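Local coordinates for protein ArCE4A (Arthrobacter sp. AW19M34-1, PDB 5LFZ) that probably removes acetyl groups from N-acetylated polysaccharides as a metal-dependent deacetylase of carbohydrate esterase family 4, at residues Val143-Trp148 / Ile170-Ile175; Phe56-Asn61 / Gly80-Asp85. All coordinates share one frame; numbering follows the deposited sequence.

Contact 1 (Val143-Trp148 / Ile170-Ile175); sequences VDTLDW and ILMHDI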
loop_
_atom_site.group_PDB
_atom_site.type_symbol
_atom_site.label_atom_id
_atom_site.label_comp_id
_atom_site.label_asym_id
_atom_site.label_seq_id
_atom_site.Cartn_x
_atom_site.Cartn_y
_atom_site.Cartn_z
ATOM N N VAL A 143 -0.709 -9.624 -6.913
ATOM C CA VAL A 143 -1.262 -10.633 -6.013
ATOM C C VAL A 143 -2.371 -10.043 -5.155
ATOM O O VAL A 143 -2.113 -9.223 -4.278
ATOM C CB VAL A 143 -0.192 -11.232 -5.082
ATOM C CG1 VAL A 143 -0.822 -12.275 -4.160
ATOM C CG2 VAL A 143 0.946 -11.832 -5.891
ATOM N N ASP A 144 -3.602 -10.463 -5.423
ATOM C CA ASP A 144 -4.749 -10.064 -4.618
ATOM C C ASP A 144 -5.052 -11.161 -3.597
ATOM O O ASP A 144 -5.510 -12.243 -3.964
ATOM C CB ASP A 144 -5.965 -9.811 -5.514
ATOM C CG ASP A 144 -7.175 -9.301 -4.749
ATOM O OD1 ASP A 144 -7.139 -9.231 -3.504
ATOM O OD2 ASP A 144 -8.186 -8.981 -5.407
ATOM N N THR A 145 -4.818 -10.888 -2.315
ATOM C CA THR A 145 -5.063 -11.909 -1.293
ATOM C C THR A 145 -6.546 -12.177 -1.072
ATOM O O THR A 145 -6.916 -13.133 -0.378
ATOM C CB THR A 145 -4.450 -11.524 0.057
ATOM O OG1 THR A 145 -5.054 -10.309 0.523
ATOM C CG2 THR A 145 -2.954 -11.351 -0.070
ATOM N N LEU A 146 -7.384 -11.331 -1.665
ATOM C CA LEU A 146 -8.838 -11.425 -1.555
ATOM C C LEU A 146 -9.313 -11.265 -0.114
ATOM O O LEU A 146 -10.418 -11.692 0.228
ATOM C CB LEU A 146 -9.344 -12.760 -2.123
ATOM C CG LEU A 146 -9.016 -13.015 -3.596
ATOM C CD1 LEU A 146 -9.375 -14.442 -3.995
ATOM C CD2 LEU A 146 -9.737 -12.004 -4.473
ATOM N N ASP A 147 -8.501 -10.633 0.730
ATOM C CA ASP A 147 -8.864 -10.547 2.142
ATOM C C ASP A 147 -10.079 -9.636 2.340
ATOM O O ASP A 147 -10.784 -9.741 3.347
ATOM C CB ASP A 147 -7.667 -10.106 3.012
ATOM C CG ASP A 147 -7.205 -8.670 2.763
ATOM O OD1 ASP A 147 -7.390 -8.118 1.659
ATOM O OD2 ASP A 147 -6.610 -8.107 3.708
ATOM N N TRP A 148 -10.354 -8.797 1.342
ATOM C CA TRP A 148 -11.525 -7.927 1.346
ATOM C C TRP A 148 -12.826 -8.719 1.185
ATOM O O TRP A 148 -13.903 -8.216 1.508
ATOM C CB TRP A 148 -11.402 -6.874 0.236
ATOM C CG TRP A 148 -11.189 -7.480 -1.121
ATOM C CD1 TRP A 148 -10.013 -7.943 -1.633
ATOM C CD2 TRP A 148 -12.175 -7.683 -2.140
ATOM N NE1 TRP A 148 -10.206 -8.433 -2.903
ATOM C CE2 TRP A 148 -11.525 -8.282 -3.239
ATOM C CE3 TRP A 148 -13.545 -7.415 -2.232
ATOM C CZ2 TRP A 148 -12.196 -8.618 -4.413
ATOM C CZ3 TRP A 148 -14.211 -7.749 -3.401
ATOM C CH2 TRP A 148 -13.537 -8.346 -4.474
ATOM N N ILE A 170 1.909 -7.330 -3.155
ATOM C CA ILE A 170 0.818 -8.067 -2.527
ATOM C C ILE A 170 -0.214 -7.106 -1.955
ATOM O O ILE A 170 0.132 -6.228 -1.166
ATOM C CB ILE A 170 1.335 -8.987 -1.408
ATOM C CG1 ILE A 170 2.415 -9.927 -1.953
ATOM C CG2 ILE A 170 0.183 -9.769 -0.782
ATOM C CD1 ILE A 170 2.977 -10.866 -0.911
ATOM N N LEU A 171 -1.468 -7.267 -2.376
ATOM C CA LEU A 171 -2.579 -6.446 -1.887
ATOM C C LEU A 171 -3.275 -7.070 -0.687
ATOM O O LEU A 171 -3.805 -8.179 -0.769
ATOM C CB LEU A 171 -3.610 -6.213 -3.000
ATOM C CG LEU A 171 -4.914 -5.522 -2.583
ATOM C CD1 LEU A 171 -4.666 -4.080 -2.174
ATOM C CD2 LEU A 171 -5.945 -5.587 -3.705
ATOM N N MET A 172 -3.266 -6.338 0.421
ATOM C CA MET A 172 -4.045 -6.671 1.599
ATOM C C MET A 172 -4.748 -5.417 2.090
ATOM O O MET A 172 -4.478 -4.312 1.603
ATOM C CB MET A 172 -3.159 -7.252 2.698
ATOM C CG MET A 172 -2.597 -8.612 2.353
ATOM S SD MET A 172 -1.291 -9.094 3.489
ATOM C CE MET A 172 -0.000 -7.949 3.002
ATOM N N HIS A 173 -5.648 -5.595 3.048
ATOM C CA HIS A 173 -6.427 -4.496 3.584
ATOM C C HIS A 173 -6.264 -4.347 5.080
ATOM O O HIS A 173 -6.403 -5.299 5.853
ATOM C CB HIS A 173 -7.903 -4.666 3.224
ATOM C CG HIS A 173 -8.167 -4.512 1.761
ATOM N ND1 HIS A 173 -7.851 -5.487 0.842
ATOM C CD2 HIS A 173 -8.661 -3.468 1.053
ATOM C CE1 HIS A 173 -8.158 -5.058 -0.372
ATOM N NE2 HIS A 173 -8.656 -3.840 -0.271
ATOM N N ASP A 174 -5.943 -3.119 5.461
ATOM C CA ASP A 174 -5.897 -2.693 6.842
ATOM C C ASP A 174 -7.292 -2.220 7.277
ATOM O O ASP A 174 -7.505 -1.038 7.559
ATOM C CB ASP A 174 -4.858 -1.576 6.986
ATOM C CG ASP A 174 -4.687 -1.108 8.407
ATOM O OD1 ASP A 174 -5.184 -1.789 9.334
ATOM O OD2 ASP A 174 -4.059 -0.041 8.582
ATOM N N ILE A 175 -8.255 -3.135 7.289
ATOM C CA ILE A 175 -9.619 -2.787 7.694
ATOM C C ILE A 175 -10.172 -3.782 8.690
ATOM O O ILE A 175 -11.262 -3.606 9.212
ATOM C CB ILE A 175 -10.601 -2.735 6.497
ATOM C CG1 ILE A 175 -10.641 -4.069 5.751
ATOM C CG2 ILE A 175 -10.219 -1.649 5.552
ATOM C CD1 ILE A 175 -11.757 -4.198 4.725
#
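Both carboxylate oxygens of Asp147 accept from His173, one from the ring and one from the backbone. ND1 of His173 reaches OD1 of Asp147 at 2.8 Å, on the syn side and with OD1 close to the ring plane, while the backbone N of His173 gives its hydrogen to the syn lone pair of OD2. CG of Asp147 sits between backbone N and carbonyl carbon (chi1 67°), which turns the carboxylate back toward the strand; OD2 also bonds NE2 of His176. An alanine in place of Asp147 would probably leave ND1 of His173 without its acceptor and the imidazole less firmly fixed in rotation. Leu171 O takes two donors, N and OG1 of Thr145, the hydroxyl at 2.8 Å. A 2.8 Å bond from Leu171 N to Val143 O, almost straight, belongs to the parallel pairing of strands 143-144 and 168-173. These strands lie in the parallel sheet of the NodB homology fold, a distorted beta/alpha barrel in this family; strand 168-173 ends at His173, whose side chain comes within about 4 Å of the bound nickel (nearest atoms). Asp144 ties the turn leading into helix 147-150 together: its OD1 accepts from Leu146 N in an Asx turn, and the indole NE1 of Trp148 gives a forked hydrogen bond to the syn lone pairs of both Asp144 oxygens, 3.2 Å to OD1 and 3.3 Å to OD2. CB of Trp148 lies over one face of the His173 ring in a CH-pi contact, 3.9 Å from its centroid. The two ring planes are inclined at 56°. Methyl meets methyl where CG2 of Thr145 touches CG2 of Ile170 at 3.6 Å; the Leu171 side chain lies alongside Asp144, its CD2 against the carboxylate.

Contact 2 (Phe56-Asn61 / Gly80-Asp85); sequences FVLGKN and GSHTFD. With NI (nickel (II) ion), chain B.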
loop_
_atom_site.group_PDB
_atom_site.type_symbol
_atom_site.label_atom_id
_atom_site.label_comp_id
_atom_site.label_asym_id
_atom_site.label_seq_id
_atom_site.Cartn_x
_atom_site.Cartn_y
_atom_site.Cartn_z
ATOM N N PHE A 56 -1.400 2.321 1.699
ATOM C CA PHE A 56 -2.168 3.230 0.862
ATOM C C PHE A 56 -3.370 3.722 1.654
ATOM O O PHE A 56 -4.377 3.028 1.795
ATOM C CB PHE A 56 -2.575 2.553 -0.435
ATOM C CG PHE A 56 -1.414 2.284 -1.339
ATOM C CD1 PHE A 56 -0.755 1.064 -1.312
ATOM C CD2 PHE A 56 -0.950 3.274 -2.190
ATOM C CE1 PHE A 56 0.326 0.826 -2.140
ATOM C CE2 PHE A 56 0.125 3.044 -3.025
ATOM C CZ PHE A 56 0.775 1.825 -2.996
ATOM N N VAL A 57 -3.246 4.933 2.182
ATOM C CA VAL A 57 -4.186 5.416 3.183
ATOM C C VAL A 57 -5.347 6.214 2.596
ATOM O O VAL A 57 -5.212 6.900 1.580
ATOM C CB VAL A 57 -3.470 6.282 4.235
ATOM C CG1 VAL A 57 -2.465 5.457 4.997
ATOM C CG2 VAL A 57 -2.782 7.499 3.582
ATOM N N LEU A 58 -6.497 6.106 3.250
ATOM C CA LEU A 58 -7.656 6.922 2.909
ATOM C C LEU A 58 -7.587 8.257 3.634
ATOM O O LEU A 58 -7.509 8.288 4.857
ATOM C CB LEU A 58 -8.954 6.197 3.269
ATOM C CG LEU A 58 -9.408 5.145 2.264
ATOM C CD1 LEU A 58 -10.586 4.350 2.811
ATOM C CD2 LEU A 58 -9.785 5.814 0.951
ATOM N N GLY A 59 -7.617 9.357 2.884
ATOM C CA GLY A 59 -7.482 10.676 3.469
ATOM C C GLY A 59 -8.468 10.957 4.587
ATOM O O GLY A 59 -8.115 11.574 5.591
ATOM N N LYS A 60 -9.703 10.494 4.418
ATOM C CA LYS A 60 -10.739 10.688 5.429
ATOM C C LYS A 60 -10.340 10.045 6.760
ATOM O O LYS A 60 -10.674 10.558 7.829
ATOM C CB LYS A 60 -12.077 10.114 4.944
ATOM C CG LYS A 60 -12.053 8.604 4.738
ATOM C CD LYS A 60 -13.366 8.056 4.200
ATOM C CE LYS A 60 -13.263 6.549 3.983
ATOM N NZ LYS A 60 -14.511 5.961 3.420
ATOM N N ASN A 61 -9.611 8.934 6.683
ATOM C CA ASN A 61 -9.180 8.190 7.865
ATOM C C ASN A 61 -7.946 8.809 8.496
ATOM O O ASN A 61 -7.709 8.666 9.695
ATOM C CB ASN A 61 -8.879 6.728 7.516
ATOM C CG ASN A 61 -10.129 5.906 7.259
ATOM O OD1 ASN A 61 -11.248 6.324 7.569
ATOM N ND2 ASN A 61 -9.940 4.712 6.701
ATOM N N GLY A 80 1.384 5.800 0.909
ATOM C CA GLY A 80 0.843 6.124 -0.399
ATOM C C GLY A 80 -0.568 6.673 -0.265
ATOM O O GLY A 80 -1.195 6.539 0.787
ATOM N N SER A 81 -1.072 7.302 -1.323
ATOM C CA SER A 81 -2.441 7.803 -1.328
ATOM C C SER A 81 -3.417 6.768 -1.873
ATOM O O SER A 81 -3.125 6.097 -2.863
ATOM C CB SER A 81 -2.535 9.085 -2.160
ATOM O OG SER A 81 -3.889 9.461 -2.353
ATOM N N HIS A 82 -4.571 6.632 -1.218
ATOM C CA HIS A 82 -5.655 5.793 -1.723
ATOM C C HIS A 82 -6.890 6.647 -2.027
ATOM O O HIS A 82 -8.009 6.135 -2.045
ATOM C CB HIS A 82 -5.994 4.697 -0.698
ATOM C CG HIS A 82 -6.697 3.500 -1.269
ATOM N ND1 HIS A 82 -6.496 3.042 -2.555
ATOM C CD2 HIS A 82 -7.574 2.641 -0.701
ATOM C CE1 HIS A 82 -7.230 1.963 -2.758
ATOM N NE2 HIS A 82 -7.897 1.696 -1.647
ATOM N N THR A 83 -6.653 7.938 -2.298
ATOM C CA THR A 83 -7.672 9.010 -2.402
ATOM C C THR A 83 -8.323 9.309 -1.048
ATOM O O THR A 83 -7.934 8.748 -0.021
ATOM C CB THR A 83 -8.786 8.714 -3.443
ATOM O OG1 THR A 83 -9.729 7.762 -2.925
ATOM C CG2 THR A 83 -8.191 8.212 -4.756
ATOM N N PHE A 84 -9.292 10.222 -1.040
ATOM C CA PHE A 84 -9.806 10.743 0.221
ATOM C C PHE A 84 -10.946 9.904 0.773
ATOM O O PHE A 84 -10.919 9.513 1.934
ATOM C CB PHE A 84 -10.268 12.196 0.073
ATOM C CG PHE A 84 -10.517 12.874 1.387
ATOM C CD1 PHE A 84 -11.799 12.973 1.900
ATOM C CD2 PHE A 84 -9.461 13.382 2.126
ATOM C CE1 PHE A 84 -12.027 13.589 3.118
ATOM C CE2 PHE A 84 -9.679 13.999 3.345
ATOM C CZ PHE A 84 -10.965 14.100 3.842
ATOM N N ASP A 85 -11.951 9.636 -0.049
ATOM C CA ASP A 85 -13.118 8.901 0.431
ATOM C C ASP A 85 -13.415 7.650 -0.399
ATOM O O ASP A 85 -14.561 7.204 -0.474
ATOM C CB ASP A 85 -14.333 9.821 0.453
ATOM C CG ASP A 85 -14.445 10.640 -0.799
ATOM O OD1 ASP A 85 -14.196 10.072 -1.880
ATOM O OD2 ASP A 85 -14.760 11.849 -0.709
HETATM NI NI NI B . -9.373 0.290 -1.214
HETATM O O HOH W 1 -8.373 -1.272 -1.782
HETATM O O HOH W 2 -9.644 -0.232 -3.278
HETATM O O HOH W 3 -10.711 -1.252 -0.756
#
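His82 binds the nickel through NE2 at 2.1 Å and is anchored to Val57 by its backbone N, 2.9 Å from Val57 O. Three waters, Asp33 and His86 complete the metal site, the Asp-His-His triad of CE4 deacetylases, and Arg120 O accepts from ND1 of His82, fixing the rotation of the ring. CG of His82 stands anti to its backbone N (chi1 -158°), carrying the imidazole from the strand end to the metal. Val57 N hydrogen-bonds Gly80 O, which with the His82 N bond pairs the parallel strands 54-57 and 78-81; beyond them, Gly59 N bonds Thr83 O at 3.0 Å and Lys60 N bonds Phe84 O at 2.9 Å, so the loop after His82 supplies acceptors to the first turn of helix 59-62. The Phe56 ring presents its edge to Ser81 O and passes Gly80 CA, where a side chain would collide with it. CD2 of Leu58 lies against His82 O, 3.5 Å away. Phe84 lays one ring face on the Gly59-Lys60 peptide, with Lys60 N 3.6 Å above the plane, over the ring centre.

In the fold
Both contacts are largely buried and belong to one parallel sheet, yet they pair different strands: 143-144 with 168-173 in contact 1, 54-57 with 78-81 in contact 2; strand 26-32 pairs with both 54-57 and 168-173. Their nearest atoms are about 6 Å apart. In each, one segment leaves its strand through a turn into a short helix and the other leaves its strand for a loop, with a histidine of that second segment at or near the nickel. Contact 2 supplies a metal ligand and relies mainly on backbone bonds across its segments; contact 1 adds side-chain bonds, from the Asp147 carboxylate and the Thr145 hydroxyl. Each touches the surface at one participating residue, Trp148 in contact 1 and Lys60 in contact 2.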